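Local coordinates for structural PPIase-like protein L605 (Mimivirus, PDB 2OSE) that is a virally encoded cyclophilin that forms a homotrimer and probably binds cyclosporin A and catalyses peptidyl-prolyl cis-trans isomerisation, at residues Asp7-Gly12 / Gly43-Val48; Val17-Val22 / Phe198-Cys203; His82-Asn87 / Ser185-Tyr190. All coordinates share one frame; numbering follows the deposited sequence.

Contact 1: residues Asp7-Gly12 / Gly43-Val48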
loop_
_atom_site.group_PDB
_atom_site.type_symbol
_atom_site.label_atom_id
_atom_site.label_comp_id
_atom_site.label_asym_id
_atom_site.label_seq_id
_atom_site.Cartn_x
_atom_site.Cartn_y
_atom_site.Cartn_z
ATOM N N ASP A 7 36.630 9.381 8.395
ATOM C CA ASP A 7 37.626 9.529 7.336
ATOM C C ASP A 7 37.003 9.368 5.930
ATOM O O ASP A 7 37.201 8.357 5.248
ATOM C CB ASP A 7 38.769 8.523 7.568
ATOM C CG ASP A 7 40.016 8.820 6.716
ATOM O OD1 ASP A 7 40.300 10.017 6.436
ATOM O OD2 ASP A 7 40.712 7.841 6.340
ATOM N N LEU A 8 36.251 10.380 5.512
ATOM C CA LEU A 8 35.414 10.301 4.310
ATOM C C LEU A 8 36.219 10.235 3.021
ATOM O O LEU A 8 37.206 10.974 2.876
ATOM C CB LEU A 8 34.515 11.534 4.223
ATOM C CG LEU A 8 33.296 11.688 5.122
ATOM C CD1 LEU A 8 32.606 12.967 4.710
ATOM C CD2 LEU A 8 32.378 10.481 4.974
ATOM N N PRO A 9 35.766 9.410 2.049
ATOM C CA PRO A 9 36.458 9.466 0.756
ATOM C C PRO A 9 36.192 10.830 0.144
ATOM O O PRO A 9 35.365 11.598 0.656
ATOM C CB PRO A 9 35.808 8.338 -0.062
ATOM C CG PRO A 9 34.458 8.151 0.563
ATOM C CD PRO A 9 34.635 8.462 2.034
ATOM N N ASN A 10 36.928 11.181 -0.897
ATOM C CA ASN A 10 36.624 12.442 -1.556
ATOM C C ASN A 10 36.505 12.219 -3.041
ATOM O O ASN A 10 37.482 11.858 -3.703
ATOM C CB ASN A 10 37.639 13.529 -1.204
ATOM C CG ASN A 10 37.133 14.909 -1.534
ATOM O OD1 ASN A 10 36.595 15.142 -2.619
ATOM N ND2 ASN A 10 37.302 15.844 -0.600
ATOM N N SER A 11 35.285 12.399 -3.550
ATOM C CA SER A 11 34.967 12.000 -4.913
ATOM C C SER A 11 35.031 13.185 -5.871
ATOM O O SER A 11 34.789 13.036 -7.077
ATOM C CB SER A 11 33.601 11.301 -4.965
ATOM O OG SER A 11 33.690 9.967 -4.474
ATOM N N GLY A 12 35.365 14.343 -5.306
ATOM C CA GLY A 12 35.451 15.601 -6.002
ATOM C C GLY A 12 34.476 16.578 -5.378
ATOM O O GLY A 12 33.599 16.177 -4.625
ATOM N N GLY A 43 26.630 12.463 3.097
ATOM C CA GLY A 43 25.448 12.013 2.339
ATOM C C GLY A 43 25.713 11.949 0.842
ATOM O O GLY A 43 25.236 11.045 0.168
ATOM N N VAL A 44 26.468 12.917 0.342
ATOM C CA VAL A 44 26.990 12.927 -1.049
ATOM C C VAL A 44 27.922 11.743 -1.329
ATOM O O VAL A 44 27.766 11.039 -2.347
ATOM C CB VAL A 44 27.657 14.283 -1.372
ATOM C CG1 VAL A 44 28.452 14.224 -2.716
ATOM C CG2 VAL A 44 26.591 15.338 -1.432
ATOM N N GLU A 45 28.886 11.504 -0.435
ATOM C CA GLU A 45 29.782 10.362 -0.631
ATOM C C GLU A 45 29.063 9.020 -0.611
ATOM O O GLU A 45 29.361 8.147 -1.420
ATOM C CB GLU A 45 31.002 10.388 0.340
ATOM C CG GLU A 45 31.962 11.551 0.090
ATOM C CD GLU A 45 32.644 11.559 -1.305
ATOM O OE1 GLU A 45 32.841 10.496 -1.936
ATOM O OE2 GLU A 45 32.995 12.668 -1.760
ATOM N N ASN A 46 28.081 8.868 0.279
ATOM C CA ASN A 46 27.299 7.643 0.285
ATOM C C ASN A 46 26.546 7.490 -1.042
ATOM O O ASN A 46 26.556 6.431 -1.626
ATOM C CB ASN A 46 26.308 7.644 1.460
ATOM C CG ASN A 46 25.510 6.348 1.566
ATOM O OD1 ASN A 46 26.079 5.243 1.572
ATOM N ND2 ASN A 46 24.175 6.478 1.673
ATOM N N PHE A 47 25.916 8.563 -1.513
ATOM C CA PHE A 47 25.218 8.520 -2.804
ATOM C C PHE A 47 26.168 8.123 -3.930
ATOM O O PHE A 47 25.900 7.169 -4.664
ATOM C CB PHE A 47 24.536 9.852 -3.124
ATOM C CG PHE A 47 23.634 9.785 -4.343
ATOM C CD1 PHE A 47 22.283 9.446 -4.209
ATOM C CD2 PHE A 47 24.139 10.054 -5.627
ATOM C CE1 PHE A 47 21.443 9.355 -5.327
ATOM C CE2 PHE A 47 23.303 9.969 -6.763
ATOM C CZ PHE A 47 21.955 9.634 -6.611
ATOM N N VAL A 48 27.284 8.844 -4.065
ATOM C CA VAL A 48 28.257 8.518 -5.117
ATOM C C VAL A 48 28.825 7.090 -5.025
ATOM O O VAL A 48 28.951 6.408 -6.046
ATOM C CB VAL A 48 29.411 9.585 -5.216
ATOM C CG1 VAL A 48 30.405 9.207 -6.283
ATOM C CG2 VAL A 48 28.879 10.955 -5.522
#
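E45, on helix 41-52 of the cyclophilin fold, turns its carboxylate to S11 in the irregular N-terminal chain that leads into strand 16-23, and holds that residue by a two-pronged grip. One oxygen takes the backbone amide: S11 N donates to E45 OE2 at 2.9 Å, reaching it on the syn side but 26° out of the carboxylate plane. The other takes the hydroxyl: S11 OG donates to E45 OE1 at 2.7 Å, on the syn lone pair. Main chain and side chain of one serine are thus tied to the two oxygens of one acid. S11 OG lies beside its own backbone N, anti to the carbonyl carbon (chi1 -76°), which keeps the hydroxyl on the side of the amide. The glutamate chain is bent at chi2, and its CD comes 3.4 Å from P9 O. P9 and E45 slide past each other in opposite directions, with P9 CG 3.8 Å from E45 OE1. V48, one turn further along the helix, adds its CG1 branch at 3.8 Å from S11 OG.

In the second shell R37 bridges helix and loop, its NE in a salt bridge with E45 OE2 and its NH2 hydrogen-bonded to P9 O; a positive charge here would be expected to stabilise the buried carboxylate as an anion. Q49 NE2 adds a weak hydrogen bond to E45 OE1. The loop itself is shaped by an Asx turn at N10, in which G12 N donates to N10 OD1 at 3.1 Å, in the plane of the side-chain carbonyl.

Contact 2: residues Val17-Val22 / Phe198-Cys203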
loop_
_atom_site.group_PDB
_atom_site.type_symbol
_atom_site.label_atom_id
_atom_site.label_comp_id
_atom_site.label_asym_id
_atom_site.label_seq_id
_atom_site.Cartn_x
_atom_site.Cartn_y
_atom_site.Cartn_z
ATOM N N VAL A 17 27.283 11.813 -11.835
ATOM C CA VAL A 17 26.915 10.395 -11.917
ATOM C C VAL A 17 25.772 10.227 -12.895
ATOM O O VAL A 17 25.102 11.205 -13.243
ATOM C CB VAL A 17 26.485 9.819 -10.556
ATOM C CG1 VAL A 17 27.621 9.920 -9.502
ATOM C CG2 VAL A 17 25.191 10.517 -10.076
ATOM N N TYR A 18 25.545 8.987 -13.321
ATOM C CA TYR A 18 24.422 8.646 -14.196
ATOM C C TYR A 18 23.607 7.471 -13.649
ATOM O O TYR A 18 24.121 6.628 -12.894
ATOM C CB TYR A 18 24.921 8.324 -15.619
ATOM C CG TYR A 18 25.995 7.237 -15.644
ATOM C CD1 TYR A 18 25.644 5.896 -15.765
ATOM C CD2 TYR A 18 27.363 7.557 -15.504
ATOM C CE1 TYR A 18 26.637 4.872 -15.763
ATOM C CE2 TYR A 18 28.349 6.540 -15.481
ATOM C CZ TYR A 18 27.966 5.207 -15.611
ATOM O OH TYR A 18 28.934 4.201 -15.594
ATOM N N MET A 19 22.348 7.424 -14.063
ATOM C CA MET A 19 21.420 6.341 -13.755
ATOM C C MET A 19 20.485 6.139 -14.947
ATOM O O MET A 19 19.679 7.042 -15.270
ATOM C CB MET A 19 20.505 6.731 -12.588
ATOM C CG MET A 19 21.014 6.497 -11.250
ATOM S SD MET A 19 19.889 7.277 -10.021
ATOM C CE MET A 19 20.963 6.912 -8.642
ATOM N N ASP A 20 20.527 4.946 -15.534
ATOM C CA ASP A 20 19.434 4.494 -16.438
ATOM C C ASP A 20 18.149 4.285 -15.648
ATOM O O ASP A 20 18.196 3.805 -14.502
ATOM C CB ASP A 20 19.787 3.164 -17.105
ATOM C CG ASP A 20 20.666 3.326 -18.277
ATOM O OD1 ASP A 20 20.679 4.417 -18.909
ATOM O OD2 ASP A 20 21.377 2.354 -18.585
ATOM N N ILE A 21 17.015 4.650 -16.250
ATOM C CA ILE A 21 15.678 4.393 -15.664
ATOM C C ILE A 21 15.042 3.300 -16.511
ATOM O O ILE A 21 15.079 3.370 -17.746
ATOM C CB ILE A 21 14.772 5.663 -15.636
ATOM C CG1 ILE A 21 15.531 6.856 -14.994
ATOM C CG2 ILE A 21 13.424 5.404 -14.887
ATOM C CD1 ILE A 21 15.657 6.741 -13.474
ATOM N N VAL A 22 14.555 2.259 -15.841
ATOM C CA VAL A 22 14.067 1.047 -16.522
ATOM C C VAL A 22 12.573 0.923 -16.224
ATOM O O VAL A 22 12.114 1.250 -15.129
ATOM C CB VAL A 22 14.869 -0.222 -16.046
ATOM C CG1 VAL A 22 14.227 -1.564 -16.539
ATOM C CG2 VAL A 22 16.335 -0.125 -16.483
ATOM N N PHE A 198 8.918 1.675 -11.859
ATOM C CA PHE A 198 10.196 2.138 -12.397
ATOM C C PHE A 198 11.346 1.640 -11.550
ATOM O O PHE A 198 11.225 1.493 -10.331
ATOM C CB PHE A 198 10.207 3.683 -12.447
ATOM C CG PHE A 198 9.161 4.250 -13.352
ATOM C CD1 PHE A 198 9.341 4.247 -14.730
ATOM C CD2 PHE A 198 7.989 4.753 -12.843
ATOM C CE1 PHE A 198 8.363 4.759 -15.565
ATOM C CE2 PHE A 198 6.996 5.270 -13.690
ATOM C CZ PHE A 198 7.176 5.269 -15.028
ATOM N N SER A 199 12.494 1.432 -12.175
ATOM C CA SER A 199 13.665 1.040 -11.398
ATOM C C SER A 199 14.911 1.654 -11.972
ATOM O O SER A 199 14.894 2.189 -13.093
ATOM C CB SER A 199 13.795 -0.489 -11.349
ATOM O OG SER A 199 13.742 -0.997 -12.667
ATOM N N ILE A 200 15.991 1.566 -11.210
ATOM C CA ILE A 200 17.303 2.019 -11.654
ATOM C C ILE A 200 17.990 0.867 -12.388
ATOM O O ILE A 200 18.012 -0.277 -11.870
ATOM C CB ILE A 200 18.164 2.506 -10.434
ATOM C CG1 ILE A 200 17.433 3.654 -9.702
ATOM C CG2 ILE A 200 19.572 2.894 -10.856
ATOM C CD1 ILE A 200 18.037 4.018 -8.253
ATOM N N GLY A 201 18.509 1.150 -13.586
ATOM C CA GLY A 201 19.350 0.212 -14.327
ATOM C C GLY A 201 20.810 0.475 -14.068
ATOM O O GLY A 201 21.190 0.774 -12.937
ATOM N N LYS A 202 21.653 0.352 -15.096
ATOM C CA LYS A 202 23.067 0.643 -14.909
ATOM C C LYS A 202 23.263 2.039 -14.306
ATOM O O LYS A 202 22.521 2.966 -14.615
ATOM C CB LYS A 202 23.847 0.553 -16.240
ATOM C CG LYS A 202 24.185 -0.858 -16.729
ATOM C CD LYS A 202 25.400 -0.804 -17.717
ATOM C CE LYS A 202 25.883 -2.198 -18.094
ATOM N NZ LYS A 202 26.805 -2.797 -17.042
ATOM N N CYS A 203 24.265 2.173 -13.442
ATOM C CA CYS A 203 24.577 3.446 -12.833
ATOM C C CYS A 203 26.083 3.480 -12.597
ATOM O O CYS A 203 26.771 2.442 -12.658
ATOM C CB CYS A 203 23.753 3.683 -11.552
ATOM S SG CYS A 203 23.928 2.425 -10.286
HETATM O O HOH W 1 20.622 -0.099 -17.777
HETATM O O HOH W 2 11.512 -1.761 -13.492
#
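M19 and I200 cross obliquely on one face of an antiparallel strand pair, M19 CG lying 3.9 Å from I200 CG2. Beyond CG the methionine is extended, and its SD and CE both come near I200 CD1. C203 joins this face through CB, 3.9 Å from M19 CG, while I21 CG2 meets F198 CD1 at an oblique angle to the phenyl ring. F47 and F81 cover parts of this apolar layer.

V22 and S199 lie on the other face, V22 CB 3.6 Å from S199 OG, and the CG2 branch of V22 packs 3.7 Å from G201 CA. D20 and K202 lie side by side, pointing the same way, and a water donates to D20 OD2 at 2.7 Å while accepting from K202 N. The other carboxylate oxygen, OD1, forms a salt bridge with R30. The Y18 ring runs obliquely past the backbone of C203, CE1 3.5 Å from its C.

V22 and S199 exchange a pair of backbone bonds. D20 N donates nearly straight along the K202 C=O, whereas G201 N reaches D20 O at 2.8 Å from 47° above the carbonyl plane. Between M19 opposite C203 and I21 opposite I200 the register slips by one residue: a beta bulge. This pairing of an N-terminal with a C-terminal strand is part of the closure of the cyclophilin beta-barrel.

Contact 3: residues His82-Asn87 / Ser185-Tyr190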
loop_
_atom_site.group_PDB
_atom_site.type_symbol
_atom_site.label_atom_id
_atom_site.label_comp_id
_atom_site.label_asym_id
_atom_site.label_seq_id
_atom_site.Cartn_x
_atom_site.Cartn_y
_atom_site.Cartn_z
ATOM N N HIS A 82 10.040 3.655 -5.161
ATOM C CA HIS A 82 9.044 3.072 -4.228
ATOM C C HIS A 82 7.933 4.015 -3.786
ATOM O O HIS A 82 6.867 3.563 -3.324
ATOM C CB HIS A 82 9.728 2.383 -3.026
ATOM C CG HIS A 82 10.578 3.284 -2.168
ATOM N ND1 HIS A 82 10.058 4.312 -1.412
ATOM C CD2 HIS A 82 11.902 3.250 -1.883
ATOM C CE1 HIS A 82 11.020 4.884 -0.716
ATOM N NE2 HIS A 82 12.153 4.261 -0.986
ATOM N N ASN A 83 8.171 5.318 -3.920
ATOM C CA ASN A 83 7.190 6.332 -3.591
ATOM C C ASN A 83 7.291 7.284 -4.760
ATOM O O ASN A 83 8.416 7.750 -5.088
ATOM C CB ASN A 83 7.559 7.101 -2.299
ATOM C CG ASN A 83 7.115 6.401 -1.014
ATOM O OD1 ASN A 83 6.230 6.895 -0.318
ATOM N ND2 ASN A 83 7.735 5.267 -0.686
ATOM N N VAL A 84 6.153 7.533 -5.412
ATOM C CA VAL A 84 6.083 8.366 -6.612
ATOM C C VAL A 84 4.830 9.198 -6.505
ATOM O O VAL A 84 3.776 8.708 -6.027
ATOM C CB VAL A 84 6.133 7.573 -7.950
ATOM C CG1 VAL A 84 7.418 6.728 -8.057
ATOM C CG2 VAL A 84 4.859 6.704 -8.167
ATOM N N LEU A 85 4.944 10.469 -6.886
ATOM C CA LEU A 85 3.841 11.400 -6.747
ATOM C C LEU A 85 3.831 12.350 -7.932
ATOM O O LEU A 85 4.744 13.188 -8.068
ATOM C CB LEU A 85 3.932 12.163 -5.407
ATOM C CG LEU A 85 2.752 13.101 -5.119
ATOM C CD1 LEU A 85 1.441 12.291 -5.049
ATOM C CD2 LEU A 85 2.962 14.002 -3.868
ATOM N N HIS A 86 2.808 12.198 -8.785
ATOM C CA HIS A 86 2.596 13.041 -9.986
ATOM C C HIS A 86 2.779 14.513 -9.671
ATOM O O HIS A 86 2.262 15.024 -8.652
ATOM C CB HIS A 86 1.205 12.742 -10.617
ATOM C CG HIS A 86 0.879 13.557 -11.836
ATOM N ND1 HIS A 86 1.411 13.290 -13.084
ATOM C CD2 HIS A 86 0.007 14.577 -12.016
ATOM C CE1 HIS A 86 0.933 14.159 -13.964
ATOM N NE2 HIS A 86 0.070 14.942 -13.342
ATOM N N ASN A 87 3.526 15.207 -10.539
ATOM C CA ASN A 87 3.789 16.662 -10.419
ATOM C C ASN A 87 4.595 17.031 -9.178
ATOM O O ASN A 87 4.682 18.212 -8.824
ATOM C CB ASN A 87 2.501 17.511 -10.428
ATOM C CG ASN A 87 1.875 17.638 -11.787
ATOM O OD1 ASN A 87 0.715 18.063 -11.907
ATOM N ND2 ASN A 87 2.611 17.289 -12.820
ATOM N N SER A 185 4.380 11.902 -16.805
ATOM C CA SER A 185 3.212 11.597 -17.645
ATOM C C SER A 185 2.618 10.231 -17.306
ATOM O O SER A 185 1.420 10.101 -17.209
ATOM C CB SER A 185 3.562 11.642 -19.118
ATOM O OG SER A 185 3.728 13.008 -19.473
ATOM N N MET A 186 3.459 9.215 -17.152
ATOM C CA MET A 186 2.964 7.867 -16.904
ATOM C C MET A 186 2.341 7.664 -15.532
ATOM O O MET A 186 1.655 6.658 -15.321
ATOM C CB MET A 186 4.055 6.850 -17.125
ATOM C CG MET A 186 4.461 6.783 -18.562
ATOM S SD MET A 186 5.613 5.468 -18.788
ATOM C CE MET A 186 7.125 6.345 -18.514
ATOM N N ILE A 187 2.571 8.598 -14.609
ATOM C CA ILE A 187 1.988 8.516 -13.287
ATOM C C ILE A 187 0.818 9.483 -13.059
ATOM O O ILE A 187 0.391 9.660 -11.930
ATOM C CB ILE A 187 3.038 8.564 -12.113
ATOM C CG1 ILE A 187 3.717 9.938 -11.995
ATOM C CG2 ILE A 187 4.055 7.384 -12.254
ATOM C CD1 ILE A 187 4.759 10.017 -10.823
ATOM N N LYS A 188 0.282 10.053 -14.141
ATOM C CA LYS A 188 -0.920 10.874 -14.037
ATOM C C LYS A 188 -2.018 10.034 -13.358
ATOM O O LYS A 188 -2.256 8.900 -13.772
ATOM C CB LYS A 188 -1.359 11.345 -15.423
ATOM C CG LYS A 188 -2.608 12.257 -15.400
ATOM C CD LYS A 188 -3.112 12.495 -16.801
ATOM C CE LYS A 188 -4.616 12.829 -16.828
ATOM N NZ LYS A 188 -4.935 14.125 -16.127
ATOM N N PRO A 189 -2.587 10.544 -12.244
ATOM C CA PRO A 189 -3.512 9.690 -11.481
ATOM C C PRO A 189 -4.930 9.573 -12.053
ATOM O O PRO A 189 -5.492 10.524 -12.633
ATOM C CB PRO A 189 -3.537 10.337 -10.100
ATOM C CG PRO A 189 -3.307 11.804 -10.380
ATOM C CD PRO A 189 -2.330 11.833 -11.561
ATOM N N TYR A 190 -5.459 8.370 -11.882
ATOM C CA TYR A 190 -6.804 7.989 -12.273
ATOM C C TYR A 190 -7.216 6.989 -11.203
ATOM O O TYR A 190 -6.429 6.110 -10.882
ATOM C CB TYR A 190 -6.766 7.247 -13.606
ATOM C CG TYR A 190 -6.602 8.130 -14.806
ATOM C CD1 TYR A 190 -7.581 9.061 -15.126
ATOM C CD2 TYR A 190 -5.478 8.031 -15.631
ATOM C CE1 TYR A 190 -7.477 9.877 -16.240
ATOM C CE2 TYR A 190 -5.357 8.856 -16.792
ATOM C CZ TYR A 190 -6.374 9.777 -17.070
ATOM O OH TYR A 190 -6.351 10.620 -18.179
#
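H86 and I187 are the nearest CA pair of the two segments, 5.6 Å apart, where the chain leaving strand 83-85 passes the chain leaving helix 177-186. No hydrogen bond joins the two segments. On the helix side K188 N still donates to S185 O, at 3.3 Å, before the chain runs on through P189.

The imidazole of H86 lies against this turn. Its CG is anti to the backbone N (chi1 179°), and K188 CA sits over one ring face, 3.8 Å from the centroid and 23° off the normal, a CH-pi contact. H86 and K188 lie side by side, pointing the same way, with K188 CB 3.9 Å from H86 CE1. P189 crosses the histidine at about a right angle, bringing its CD 3.6 Å from H86 CD2. The ring is anchored from outside by a hydrogen bond between H86 ND1 and N184 O, near the end of the helix; N184 OD1 also takes N87 N.

I187 CG1 lies between its backbone N and carbonyl carbon (chi1 68°), and CD1 touches V84 CB at 4.0 Å and the H86 backbone. Y195 packs on both V84 and I187. T135 and D136 of a second subunit pack on S185, M186 and K188, and G192 of a third on H82 and N83; the loop after helix 177-186 thus belongs to the homotrimer interface of this cyclophilin.

Overall arrangement
Contact 2 joins the first strand of the fold, 16-23, to strand 198-205. Contact 3 is nested inside the long loop closed by contact 2, and both reach the same antiparallel sheet; the segments of contact 1 alternate with those of contact 2. The centres of contacts 1 and 3 lie about 31 Å apart, on opposite sides of the chain's centre; contact 2 stands about 19 Å from the first and 18 Å from the last. Packing links it to both: F47 touches M19 and V17, and F198 touches M186 and I187. Helix 41-52 and the end of helix 177-186 with its following loop thus both pack on the strand pair, tying the N-terminal chain to the trimer-facing surface.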